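Long-range contacts in carbonic anhydrase (Porphyridium purpureum, PDB 1DDZ), which probably catalyses the reversible hydration of carbon dioxide to hydrogencarbonate and a proton, as a zinc-dependent carbonic anhydrase of the beta class: residues I323-C328 with R378-G383; C328-V333 with Y385-C390; R350-Q355 with N404-I409. All coordinates share one frame; numbering follows the deposited sequence.

Contact 1: I323-C328 with R378-G383; sequences ILWIGC and RVVVCG. With ZN (zinc ion), chain D.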
ATOM      1  N   ILE A 323      18.047 -16.465   7.591  1.00 19.18           N
ATOM      2  CA  ILE A 323      17.811 -15.130   8.133  1.00 20.34           C
ATOM      3  C   ILE A 323      17.182 -14.154   7.175  1.00 16.75           C
ATOM      4  O   ILE A 323      17.503 -14.131   5.993  1.00 15.84           O
ATOM      5  CB  ILE A 323      19.096 -14.422   8.617  1.00 26.02           C
ATOM      6  CG1 ILE A 323      20.315 -14.946   7.872  1.00 31.31           C
ATOM      7  CG2 ILE A 323      19.248 -14.573  10.093  1.00 34.18           C
ATOM      8  CD1 ILE A 323      21.608 -14.477   8.468  1.00 39.22           C
ATOM      9  N   LEU A 324      16.290 -13.336   7.713  1.00 13.30           N
ATOM     10  CA  LEU A 324      15.650 -12.298   6.956  1.00 13.00           C
ATOM     11  C   LEU A 324      16.359 -11.073   7.518  1.00 15.26           C
ATOM     12  O   LEU A 324      16.434 -10.900   8.746  1.00 11.67           O
ATOM     13  CB  LEU A 324      14.169 -12.184   7.302  1.00  9.42           C
ATOM     14  CG  LEU A 324      13.172 -11.438   6.385  1.00 11.91           C
ATOM     15  CD1 LEU A 324      12.132 -10.778   7.239  1.00  7.00           C
ATOM     16  CD2 LEU A 324      13.779 -10.446   5.433  1.00  7.00           C
ATOM     17  N   TRP A 325      16.870 -10.237   6.623  1.00 12.35           N
ATOM     18  CA  TRP A 325      17.533  -9.013   7.005  1.00 11.15           C
ATOM     19  C   TRP A 325      16.701  -7.871   6.438  1.00 12.64           C
ATOM     20  O   TRP A 325      16.425  -7.863   5.238  1.00 14.28           O
ATOM     21  CB  TRP A 325      18.927  -8.975   6.390  1.00  7.05           C
ATOM     22  CG  TRP A 325      19.754  -7.826   6.848  1.00 14.81           C
ATOM     23  CD1 TRP A 325      19.686  -6.528   6.413  1.00 15.98           C
ATOM     24  CD2 TRP A 325      20.835  -7.878   7.784  1.00 12.79           C
ATOM     25  NE1 TRP A 325      20.672  -5.779   7.015  1.00 15.57           N
ATOM     26  CE2 TRP A 325      21.390  -6.586   7.856  1.00 14.53           C
ATOM     27  CE3 TRP A 325      21.390  -8.898   8.565  1.00 17.16           C
ATOM     28  CZ2 TRP A 325      22.486  -6.287   8.677  1.00 18.44           C
ATOM     29  CZ3 TRP A 325      22.474  -8.598   9.382  1.00 19.40           C
ATOM     30  CH2 TRP A 325      23.010  -7.301   9.429  1.00 18.02           C
ATOM     31  N   ILE A 326      16.245  -6.955   7.297  1.00 10.50           N
ATOM     32  CA  ILE A 326      15.486  -5.785   6.877  1.00  8.66           C
ATOM     33  C   ILE A 326      16.402  -4.577   7.097  1.00 12.05           C
ATOM     34  O   ILE A 326      16.678  -4.201   8.238  1.00 15.54           O
ATOM     35  CB  ILE A 326      14.213  -5.623   7.694  1.00  7.00           C
ATOM     36  CG1 ILE A 326      13.367  -6.887   7.529  1.00  9.73           C
ATOM     37  CG2 ILE A 326      13.484  -4.337   7.264  1.00  7.00           C
ATOM     38  CD1 ILE A 326      12.286  -7.087   8.576  1.00  8.77           C
ATOM     39  N   GLY A 327      16.902  -3.995   6.010  1.00 10.54           N
ATOM     40  CA  GLY A 327      17.813  -2.879   6.117  1.00  7.00           C
ATOM     41  C   GLY A 327      17.385  -1.657   5.359  1.00 10.69           C
ATOM     42  O   GLY A 327      16.289  -1.621   4.792  1.00  7.86           O
ATOM     43  N   CYS A 328      18.238  -0.640   5.359  1.00  9.67           N
ATOM     44  CA  CYS A 328      17.935   0.610   4.690  1.00 11.13           C
ATOM     45  C   CYS A 328      18.436   0.639   3.259  1.00 11.74           C
ATOM     46  O   CYS A 328      19.516   0.139   2.975  1.00 11.43           O
ATOM     47  CB  CYS A 328      18.545   1.779   5.467  1.00  9.48           C
ATOM     48  SG  CYS A 328      18.160   3.391   4.701  1.00 17.81           S
ATOM     49  N   ARG A 378      15.987 -16.347  12.308  1.00 19.33           N
ATOM     50  CA  ARG A 378      16.174 -14.982  12.793  1.00 18.76           C
ATOM     51  C   ARG A 378      15.703 -13.914  11.845  1.00 15.21           C
ATOM     52  O   ARG A 378      15.834 -14.048  10.642  1.00 15.35           O
ATOM     53  CB  ARG A 378      17.653 -14.697  13.049  1.00 25.90           C
ATOM     54  CG  ARG A 378      18.118 -14.993  14.455  1.00 42.58           C
ATOM     55  CD  ARG A 378      18.904 -16.298  14.551  1.00 50.15           C
ATOM     56  NE  ARG A 378      20.352 -16.067  14.577  1.00 55.19           N
ATOM     57  CZ  ARG A 378      21.146 -16.156  13.511  1.00 57.36           C
ATOM     58  NH1 ARG A 378      20.645 -16.467  12.316  1.00 57.95           N
ATOM     59  NH2 ARG A 378      22.452 -15.975  13.650  1.00 56.53           N
ATOM     60  N   VAL A 379      15.176 -12.834  12.397  1.00 14.43           N
ATOM     61  CA  VAL A 379      14.782 -11.700  11.593  1.00 13.52           C
ATOM     62  C   VAL A 379      15.614 -10.580  12.191  1.00 15.66           C
ATOM     63  O   VAL A 379      15.553 -10.354  13.408  1.00 13.79           O
ATOM     64  CB  VAL A 379      13.286 -11.367  11.720  1.00 14.63           C
ATOM     65  CG1 VAL A 379      12.979 -10.055  11.007  1.00  9.64           C
ATOM     66  CG2 VAL A 379      12.443 -12.504  11.111  1.00 18.03           C
ATOM     67  N   VAL A 380      16.434  -9.937  11.367  1.00 12.82           N
ATOM     68  CA  VAL A 380      17.277  -8.841  11.825  1.00 14.31           C
ATOM     69  C   VAL A 380      16.846  -7.499  11.244  1.00 15.14           C
ATOM     70  O   VAL A 380      16.683  -7.394  10.037  1.00 18.88           O
ATOM     71  CB  VAL A 380      18.764  -9.087  11.426  1.00 16.01           C
ATOM     72  CG1 VAL A 380      19.648  -7.903  11.848  1.00  9.81           C
ATOM     73  CG2 VAL A 380      19.279 -10.377  12.054  1.00  8.07           C
ATOM     74  N   VAL A 381      16.567  -6.508  12.094  1.00 13.47           N
ATOM     75  CA  VAL A 381      16.231  -5.160  11.613  1.00 13.33           C
ATOM     76  C   VAL A 381      17.533  -4.373  11.805  1.00 16.19           C
ATOM     77  O   VAL A 381      18.034  -4.240  12.933  1.00 13.55           O
ATOM     78  CB  VAL A 381      15.071  -4.458  12.408  1.00 11.31           C
ATOM     79  CG1 VAL A 381      14.889  -3.027  11.917  1.00  7.00           C
ATOM     80  CG2 VAL A 381      13.753  -5.216  12.240  1.00  8.62           C
ATOM     81  N   CYS A 382      18.101  -3.892  10.700  1.00 14.64           N
ATOM     82  CA  CYS A 382      19.353  -3.164  10.757  1.00 11.07           C
ATOM     83  C   CYS A 382      19.261  -1.717  10.327  1.00 13.52           C
ATOM     84  O   CYS A 382      18.784  -1.409   9.233  1.00 16.19           O
ATOM     85  CB  CYS A 382      20.401  -3.863   9.908  1.00  9.40           C
ATOM     86  SG  CYS A 382      22.057  -3.106   9.992  1.00 13.66           S
ATOM     87  N   GLY A 383      19.632  -0.831  11.245  1.00  8.21           N
ATOM     88  CA  GLY A 383      19.661   0.591  10.945  1.00 12.93           C
ATOM     89  C   GLY A 383      21.136   0.959  10.809  1.00  9.23           C
ATOM     90  O   GLY A 383      21.994   0.108  11.024  1.00 11.57           O
TER
HETATM   91 ZN    ZN D   2      19.706   4.889   5.575  1.00 13.52          ZN
HETATM   92  O   HOH W   1      20.559  -0.715   7.220  1.00 15.54           O
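One face of the Trp325 indole is covered by Val380, whose CG1 stands 4.0 Å from the centroid of the six-membered ring and only 18° off its normal: a CH-pi contact displaced toward the rim, above CE3 and CZ3. Cys382 comes at the same ring obliquely. Its CB lies 3.4 Å from Trp325 CZ2, and its SG, 4.7 Å from the centroid of the six-membered ring, adds a sulfur-aromatic contact. With CG anti to the backbone N (chi1 -173°), the indole leans along this face of the sheet, its six-membered ring reaching both Val380 CG1 and Cys382 CB. The Arg378 guanidinium also has an oblique neighbour: the chain bends at chi2 and chi3, bringing NH1 to 3.2 Å from Ile323 CG2.

Strands 323-328 and 378-384 run parallel in the core of the beta-carbonic anhydrase sheet, where 323-328 is flanked on its other side by strand 346-351. Four nearly straight backbone bonds join the pair: Leu324 N to Arg378 O, Val380 N to Leu324 O, Ile326 N to Val380 O and Cys382 N to Ile326 O.

On the face of the sheet away from Trp325 and Val380, Val379 CG1 serves two partners, Leu324 CD1 and Ile326 CD1, each at 3.9 Å, and helix 361-373 packs over Leu324 and Ile326. Beyond Gly327 the direct ladder gives way to a water, which accepts from Cys328 N at 3.0 Å and donates to Cys382 O at 2.8 Å. Cys328 SG, at the C-terminal end of strand 323-328, binds the zinc ion.

Contact 2: C328-V333 with Y385-C390; sequences CADSRV and YACGGC. With ZN (zinc ion), chain D.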
ATOM      1  N   CYS A 328      18.238  -0.640   5.359  1.00  9.67           N
ATOM      2  CA  CYS A 328      17.935   0.610   4.690  1.00 11.13           C
ATOM      3  C   CYS A 328      18.436   0.639   3.259  1.00 11.74           C
ATOM      4  O   CYS A 328      19.516   0.139   2.975  1.00 11.43           O
ATOM      5  CB  CYS A 328      18.545   1.779   5.467  1.00  9.48           C
ATOM      6  SG  CYS A 328      18.160   3.391   4.701  1.00 17.81           S
ATOM      7  N   ALA A 329      17.701   1.301   2.379  1.00 15.20           N
ATOM      8  CA  ALA A 329      18.082   1.399   0.978  1.00 15.61           C
ATOM      9  C   ALA A 329      19.455   2.042   0.759  1.00 19.96           C
ATOM     10  O   ALA A 329      20.030   1.906  -0.304  1.00 20.02           O
ATOM     11  CB  ALA A 329      17.008   2.076   0.178  1.00 13.52           C
ATOM     12  N   ASP A 330      19.947   2.776   1.757  1.00 24.66           N
ATOM     13  CA  ASP A 330      21.268   3.401   1.694  1.00 30.07           C
ATOM     14  C   ASP A 330      22.341   2.303   1.486  1.00 38.35           C
ATOM     15  O   ASP A 330      23.297   2.476   0.713  1.00 41.19           O
ATOM     16  CB  ASP A 330      21.563   4.224   2.936  1.00 22.46           C
ATOM     17  CG  ASP A 330      20.698   5.484   3.010  1.00 19.90           C
ATOM     18  OD1 ASP A 330      20.493   6.134   1.955  1.00 22.70           O
ATOM     19  OD2 ASP A 330      20.198   5.812   4.086  1.00 16.97           O
ATOM     20  N   SER A 331      22.221   1.229   2.272  1.00 42.01           N
ATOM     21  CA  SER A 331      23.087   0.060   2.170  1.00 43.46           C
ATOM     22  C   SER A 331      24.571   0.206   1.844  1.00 43.55           C
ATOM     23  O   SER A 331      25.020  -0.203   0.778  1.00 47.44           O
ATOM     24  CB  SER A 331      22.455  -0.957   1.175  1.00 44.98           C
ATOM     25  OG  SER A 331      21.573  -0.321   0.237  1.00 46.87           O
ATOM     26  N   ARG A 332      25.380   0.725   2.755  1.00 41.25           N
ATOM     27  CA  ARG A 332      26.781   0.809   2.386  1.00 38.44           C
ATOM     28  C   ARG A 332      27.527  -0.523   2.565  1.00 35.50           C
ATOM     29  O   ARG A 332      28.724  -0.618   2.294  1.00 40.02           O
ATOM     30  CB  ARG A 332      27.501   1.996   3.032  1.00 43.54           C
ATOM     31  CG  ARG A 332      28.787   2.363   2.281  1.00 46.01           C
ATOM     32  CD  ARG A 332      29.162   3.811   2.466  1.00 50.03           C
ATOM     33  NE  ARG A 332      28.360   4.723   1.633  1.00 50.87           N
ATOM     34  CZ  ARG A 332      28.710   5.160   0.401  1.00 52.66           C
ATOM     35  NH1 ARG A 332      29.837   4.749  -0.180  1.00 50.78           N
ATOM     36  NH2 ARG A 332      28.018   6.132  -0.197  1.00 51.65           N
ATOM     37  N   VAL A 333      26.851  -1.576   3.048  1.00 28.06           N
ATOM     38  CA  VAL A 333      27.469  -2.913   3.151  1.00 26.42           C
ATOM     39  C   VAL A 333      26.423  -4.003   2.917  1.00 23.76           C
ATOM     40  O   VAL A 333      25.322  -3.922   3.459  1.00 22.25           O
ATOM     41  CB  VAL A 333      28.110  -3.236   4.521  1.00 22.88           C
ATOM     42  CG1 VAL A 333      28.945  -4.483   4.403  1.00 17.98           C
ATOM     43  CG2 VAL A 333      28.961  -2.046   5.001  1.00 24.86           C
ATOM     44  N   TYR A 385      24.169   4.365  11.384  1.00 13.28           N
ATOM     45  CA  TYR A 385      24.422   5.735  11.838  1.00 11.68           C
ATOM     46  C   TYR A 385      24.483   6.701  10.687  1.00 12.30           C
ATOM     47  O   TYR A 385      24.843   6.330   9.585  1.00 17.89           O
ATOM     48  CB  TYR A 385      25.685   5.805  12.674  1.00 10.32           C
ATOM     49  CG  TYR A 385      25.506   5.116  13.995  1.00 10.17           C
ATOM     50  CD1 TYR A 385      26.405   4.152  14.427  1.00 12.59           C
ATOM     51  CD2 TYR A 385      24.402   5.401  14.800  1.00 11.67           C
ATOM     52  CE1 TYR A 385      26.218   3.486  15.629  1.00 14.64           C
ATOM     53  CE2 TYR A 385      24.205   4.740  16.002  1.00  9.07           C
ATOM     54  CZ  TYR A 385      25.115   3.782  16.407  1.00 13.24           C
ATOM     55  OH  TYR A 385      24.920   3.104  17.586  1.00 18.85           O
ATOM     56  N   ALA A 386      24.007   7.909  10.924  1.00 12.78           N
ATOM     57  CA  ALA A 386      23.973   8.943   9.896  1.00 19.12           C
ATOM     58  C   ALA A 386      23.019   8.658   8.718  1.00 19.22           C
ATOM     59  O   ALA A 386      23.093   9.320   7.690  1.00 19.61           O
ATOM     60  CB  ALA A 386      25.393   9.258   9.388  1.00 17.46           C
ATOM     61  N   CYS A 387      22.094   7.711   8.900  1.00 20.20           N
ATOM     62  CA  CYS A 387      21.093   7.372   7.879  1.00 14.78           C
ATOM     63  C   CYS A 387      20.424   8.611   7.237  1.00 11.79           C
ATOM     64  O   CYS A 387      19.719   9.371   7.910  1.00 13.56           O
ATOM     65  CB  CYS A 387      20.010   6.465   8.497  1.00 12.47           C
ATOM     66  SG  CYS A 387      18.697   5.947   7.338  1.00 19.42           S
ATOM     67  N   GLY A 388      20.582   8.754   5.922  1.00 11.13           N
ATOM     68  CA  GLY A 388      20.002   9.873   5.189  1.00  7.52           C
ATOM     69  C   GLY A 388      18.492   9.901   5.198  1.00  9.62           C
ATOM     70  O   GLY A 388      17.879  10.969   5.162  1.00 12.16           O
ATOM     71  N   GLY A 389      17.875   8.727   5.267  1.00  8.55           N
ATOM     72  CA  GLY A 389      16.419   8.683   5.316  1.00  8.43           C
ATOM     73  C   GLY A 389      15.904   9.266   6.627  1.00  7.33           C
ATOM     74  O   GLY A 389      14.927  10.020   6.663  1.00  7.00           O
ATOM     75  N   CYS A 390      16.573   8.903   7.718  1.00  9.80           N
ATOM     76  CA  CYS A 390      16.216   9.402   9.046  1.00 11.87           C
ATOM     77  C   CYS A 390      16.523  10.879   9.159  1.00 10.02           C
ATOM     78  O   CYS A 390      15.748  11.614   9.741  1.00 11.15           O
ATOM     79  CB  CYS A 390      16.939   8.632  10.140  1.00  8.60           C
ATOM     80  SG  CYS A 390      16.307   6.953  10.312  1.00 16.21           S
TER
HETATM   81 ZN    ZN D   2      19.706   4.889   5.575  1.00 13.52          ZN
HETATM   82  O   HOH W   2      22.778   7.434   5.012  1.00 30.89           O
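Asp330 reaches across to Cys387 by way of the zinc ion. With CG anti to the carbonyl carbon (chi1 -70°), its side chain turns to the metal: CB is 3.3 Å from the zinc ion, CG is 2.8 Å from it, and beyond CG the two oxygens differ. OD2 binds zinc at 1.8 Å, whereas OD1 stays 3.9 Å away, so coordination is through a single oxygen. OD2 also lies 3.6 Å from Cys387 SG and takes a weak bond from a water, which in turn accepts from Gly388 N at 2.7 Å. The water thus links the carboxylate to the first turn of helix 388-392.

Cys328 SG sits 3.7 Å from Cys387 SG. Both sulfurs bind the zinc ion, and His384 completes a four-ligand Cys-Asp-His-Cys site. This is the closed form of the beta-class zinc centre. In relatives with an open site, the equivalent aspartate leaves the metal and pairs with the arginine two residues on; here Arg332 has a weak hydrogen bond to Gln65 O instead.

Each sulfur also accepts an N-H. Cys328 SG takes a straight bond from Asp330 N, with an N-H...S angle of 175°, while Cys387 is the N-cap of the helix and its SG takes a weak capping bond from Cys390 N. These bonds help fix the direction of the sulfurs. Phe93 of strand 92-97, from the other carbonic anhydrase region of the same chain, packs on Asp330, and Ile434 of helix 426-447 on Cys387.

Contact 3: R350-Q355 with N404-I409; sequences RNIANQ and NWLRHI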
ATOM      1  N   ARG A 350      14.864  -4.121   1.739  1.00 10.80           N
ATOM      2  CA  ARG A 350      15.423  -2.799   1.948  1.00  7.00           C
ATOM      3  C   ARG A 350      14.478  -1.741   1.517  1.00  9.76           C
ATOM      4  O   ARG A 350      13.902  -1.816   0.428  1.00 10.35           O
ATOM      5  CB  ARG A 350      16.701  -2.599   1.162  1.00  7.00           C
ATOM      6  CG  ARG A 350      17.844  -3.359   1.694  1.00  7.00           C
ATOM      7  CD  ARG A 350      19.112  -2.965   1.009  1.00 10.94           C
ATOM      8  NE  ARG A 350      20.214  -3.758   1.532  1.00 22.26           N
ATOM      9  CZ  ARG A 350      20.753  -3.587   2.737  1.00 21.95           C
ATOM     10  NH1 ARG A 350      20.298  -2.634   3.545  1.00 24.18           N
ATOM     11  NH2 ARG A 350      21.726  -4.388   3.140  1.00 18.09           N
ATOM     12  N   ASN A 351      14.326  -0.736   2.370  1.00 10.76           N
ATOM     13  CA  ASN A 351      13.475   0.399   2.084  1.00  9.76           C
ATOM     14  C   ASN A 351      14.119   1.628   2.754  1.00 10.00           C
ATOM     15  O   ASN A 351      15.191   1.527   3.339  1.00 10.67           O
ATOM     16  CB  ASN A 351      12.021   0.160   2.550  1.00  7.59           C
ATOM     17  CG  ASN A 351      11.901  -0.011   4.054  1.00 10.46           C
ATOM     18  OD1 ASN A 351      12.719   0.495   4.821  1.00 16.73           O
ATOM     19  ND2 ASN A 351      10.890  -0.726   4.482  1.00  9.93           N
ATOM     20  N   ILE A 352      13.500   2.786   2.608  1.00  7.49           N
ATOM     21  CA  ILE A 352      14.024   4.005   3.181  1.00 12.60           C
ATOM     22  C   ILE A 352      13.869   4.006   4.673  1.00 15.00           C
ATOM     23  O   ILE A 352      12.735   4.024   5.183  1.00 15.02           O
ATOM     24  CB  ILE A 352      13.300   5.264   2.633  1.00 10.46           C
ATOM     25  CG1 ILE A 352      13.619   5.439   1.161  1.00 10.75           C
ATOM     26  CG2 ILE A 352      13.806   6.526   3.351  1.00 17.37           C
ATOM     27  CD1 ILE A 352      15.100   5.478   0.885  1.00 20.58           C
ATOM     28  N   ALA A 353      15.011   4.034   5.362  1.00 15.96           N
ATOM     29  CA  ALA A 353      15.068   4.084   6.818  1.00  9.61           C
ATOM     30  C   ALA A 353      14.627   2.800   7.513  1.00 10.63           C
ATOM     31  O   ALA A 353      14.055   2.839   8.594  1.00 11.52           O
ATOM     32  CB  ALA A 353      14.257   5.264   7.319  1.00 11.08           C
ATOM     33  N   ASN A 354      14.869   1.668   6.857  1.00  9.66           N
ATOM     34  CA  ASN A 354      14.541   0.343   7.385  1.00  9.52           C
ATOM     35  C   ASN A 354      13.261   0.249   8.199  1.00 10.96           C
ATOM     36  O   ASN A 354      13.261  -0.305   9.313  1.00 12.90           O
ATOM     37  CB  ASN A 354      15.730  -0.246   8.167  1.00 10.42           C
ATOM     38  CG  ASN A 354      16.397   0.766   9.092  1.00 13.47           C
ATOM     39  OD1 ASN A 354      17.280   1.500   8.665  1.00 15.36           O
ATOM     40  ND2 ASN A 354      15.973   0.808  10.349  1.00  7.00           N
ATOM     41  N   GLN A 355      12.171   0.752   7.605  1.00 10.05           N
ATOM     42  CA  GLN A 355      10.845   0.777   8.226  1.00 12.08           C
ATOM     43  C   GLN A 355      10.130  -0.571   8.188  1.00 15.06           C
ATOM     44  O   GLN A 355      10.280  -1.351   7.225  1.00 12.59           O
ATOM     45  CB  GLN A 355       9.947   1.794   7.534  1.00 13.60           C
ATOM     46  CG  GLN A 355      10.368   3.239   7.632  1.00 14.66           C
ATOM     47  CD  GLN A 355      10.217   3.778   9.016  1.00 20.45           C
ATOM     48  OE1 GLN A 355      11.022   3.488   9.903  1.00 21.79           O
ATOM     49  NE2 GLN A 355       9.217   4.605   9.208  1.00 19.70           N
ATOM     50  N   ASN A 404       5.704  11.539   3.183  1.00 15.17           N
ATOM     51  CA  ASN A 404       4.592  10.981   3.968  1.00 14.56           C
ATOM     52  C   ASN A 404       5.046   9.645   4.566  1.00  9.70           C
ATOM     53  O   ASN A 404       4.741   9.304   5.712  1.00 12.22           O
ATOM     54  CB  ASN A 404       3.324  10.879   3.133  1.00 15.74           C
ATOM     55  CG  ASN A 404       2.717  12.233   2.898  1.00 15.17           C
ATOM     56  OD1 ASN A 404       2.574  13.019   3.832  1.00 23.57           O
ATOM     57  ND2 ASN A 404       2.454  12.569   1.631  1.00 22.12           N
ATOM     58  N   TRP A 405       5.839   8.910   3.802  1.00 10.76           N
ATOM     59  CA  TRP A 405       6.447   7.671   4.291  1.00 12.63           C
ATOM     60  C   TRP A 405       7.317   7.992   5.574  1.00 12.51           C
ATOM     61  O   TRP A 405       7.187   7.332   6.606  1.00  7.52           O
ATOM     62  CB  TRP A 405       7.323   7.097   3.170  1.00  7.00           C
ATOM     63  CG  TRP A 405       8.253   5.973   3.545  1.00  7.00           C
ATOM     64  CD1 TRP A 405       9.570   6.083   3.879  1.00  8.84           C
ATOM     65  CD2 TRP A 405       7.952   4.567   3.561  1.00  7.97           C
ATOM     66  NE1 TRP A 405      10.107   4.834   4.105  1.00  8.86           N
ATOM     67  CE2 TRP A 405       9.139   3.889   3.913  1.00  7.00           C
ATOM     68  CE3 TRP A 405       6.803   3.816   3.308  1.00  7.00           C
ATOM     69  CZ2 TRP A 405       9.206   2.501   4.011  1.00  7.00           C
ATOM     70  CZ3 TRP A 405       6.877   2.435   3.406  1.00  7.00           C
ATOM     71  CH2 TRP A 405       8.066   1.795   3.753  1.00  7.00           C
ATOM     72  N   LEU A 406       8.153   9.031   5.497  1.00 13.21           N
ATOM     73  CA  LEU A 406       9.037   9.429   6.598  1.00 14.95           C
ATOM     74  C   LEU A 406       8.349   9.931   7.866  1.00 14.27           C
ATOM     75  O   LEU A 406       8.965   9.943   8.946  1.00 12.31           O
ATOM     76  CB  LEU A 406      10.084  10.453   6.118  1.00 11.90           C
ATOM     77  CG  LEU A 406      11.095   9.934   5.084  1.00  8.97           C
ATOM     78  CD1 LEU A 406      11.967  11.045   4.529  1.00 11.89           C
ATOM     79  CD2 LEU A 406      11.946   8.880   5.698  1.00  7.00           C
ATOM     80  N   ARG A 407       7.065  10.275   7.766  1.00 15.99           N
ATOM     81  CA  ARG A 407       6.309  10.744   8.929  1.00  9.86           C
ATOM     82  C   ARG A 407       6.325   9.721  10.061  1.00 11.50           C
ATOM     83  O   ARG A 407       6.138  10.059  11.228  1.00 14.93           O
ATOM     84  CB  ARG A 407       4.880  11.115   8.555  1.00  8.58           C
ATOM     85  CG  ARG A 407       4.746  12.496   7.976  1.00 11.44           C
ATOM     86  CD  ARG A 407       5.354  13.463   8.937  1.00 21.94           C
ATOM     87  NE  ARG A 407       5.032  14.848   8.653  1.00 28.62           N
ATOM     88  CZ  ARG A 407       5.935  15.803   8.434  1.00 33.70           C
ATOM     89  NH1 ARG A 407       7.237  15.524   8.446  1.00 25.58           N
ATOM     90  NH2 ARG A 407       5.524  17.062   8.263  1.00 35.63           N
ATOM     91  N   HIS A 408       6.594   8.469   9.717  1.00  9.22           N
ATOM     92  CA  HIS A 408       6.672   7.421  10.706  1.00 12.14           C
ATOM     93  C   HIS A 408       7.884   7.617  11.631  1.00 14.75           C
ATOM     94  O   HIS A 408       7.825   7.282  12.827  1.00 11.15           O
ATOM     95  CB  HIS A 408       6.725   6.062  10.020  1.00 14.29           C
ATOM     96  CG  HIS A 408       5.384   5.572   9.572  1.00 16.38           C
ATOM     97  ND1 HIS A 408       4.994   5.574   8.250  1.00 17.34           N
ATOM     98  CD2 HIS A 408       4.319   5.130  10.277  1.00 13.79           C
ATOM     99  CE1 HIS A 408       3.740   5.164   8.166  1.00 16.44           C
ATOM    100  NE2 HIS A 408       3.308   4.891   9.384  1.00 18.61           N
ATOM    101  N   ILE A 409       8.967   8.168  11.078  1.00 12.84           N
ATOM    102  CA  ILE A 409      10.169   8.432  11.870  1.00 17.14           C
ATOM    103  C   ILE A 409       9.889   9.622  12.780  1.00 14.20           C
ATOM    104  O   ILE A 409      10.404   9.696  13.886  1.00 17.43           O
ATOM    105  CB  ILE A 409      11.397   8.689  10.998  1.00 17.85           C
ATOM    106  CG1 ILE A 409      11.951   7.366  10.492  1.00 15.91           C
ATOM    107  CG2 ILE A 409      12.480   9.389  11.791  1.00 23.98           C
ATOM    108  CD1 ILE A 409      11.898   7.252   9.023  1.00 19.23           C
TER
HETATM  109  O   HOH W   3       9.236   4.829  12.232  1.00 43.05           O
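The indole of Trp405 is the main bump, and the curved run 351-355 provides the hollow. Asn351 ND2 approaches the ring edge, 3.7 Å from Trp405 CZ2, its amide turned 76° to the ring plane. At the pyrrole side NE1 donates to Ile352 O at 3.0 Å, close to the ring plane, while the Gln355 and Trp405 side chains pass in opposite directions, Gln355 CB lying obliquely by CZ2.

The hollow keeps its curve through a type II beta turn, Asn351 to Asn354, at the end of strand 346-351. Asn351 braces the exit: its OD1 accepts from Gln355 N on an in-plane lone pair, and its ND2 donates to Gln355 O at 2.9 Å. An alanine in place of Trp405 would probably open a gap between Asn351, Ile352 and Gln355 and leave Ile352 O without its indole donor.

Two smaller contacts fill in beside it: Leu406 CD2 touches Ile352 CG2 at 3.8 Å, and Ile409 CD1 packs against Ala353 CB at 3.5 Å. Gln355, bent at chi2, brings NE2 to an unusually short 3.0 Å from His408 CB; NE2 also donates to a water. Arg407, whose CB points away from 350-355, forms a salt bridge with Asp486 of the second subunit.

How the contacts relate
Following the chain from the N terminus into its second carbonic anhydrase region, strand 323-328 comes first, then the loop 328-333 and the end of strand 346-351; after helix 361-373 the chain meets all three again in the same order. Contact 1 closes the first loop when 378-383 docks beside 323-328; contact 2 follows where 385-390 returns to 328-333, and contact 3 where 404-409 reaches 350-355. The three loops cross one another and none nests. Contacts 1 and 2 share Cys328, while contact 3 adjoins both, with Asn351 probably bonded through its backbone to Gly327 and Ala329. Together they tie the parallel part of the mixed sheet, the zinc site and the helices at the subunit interface.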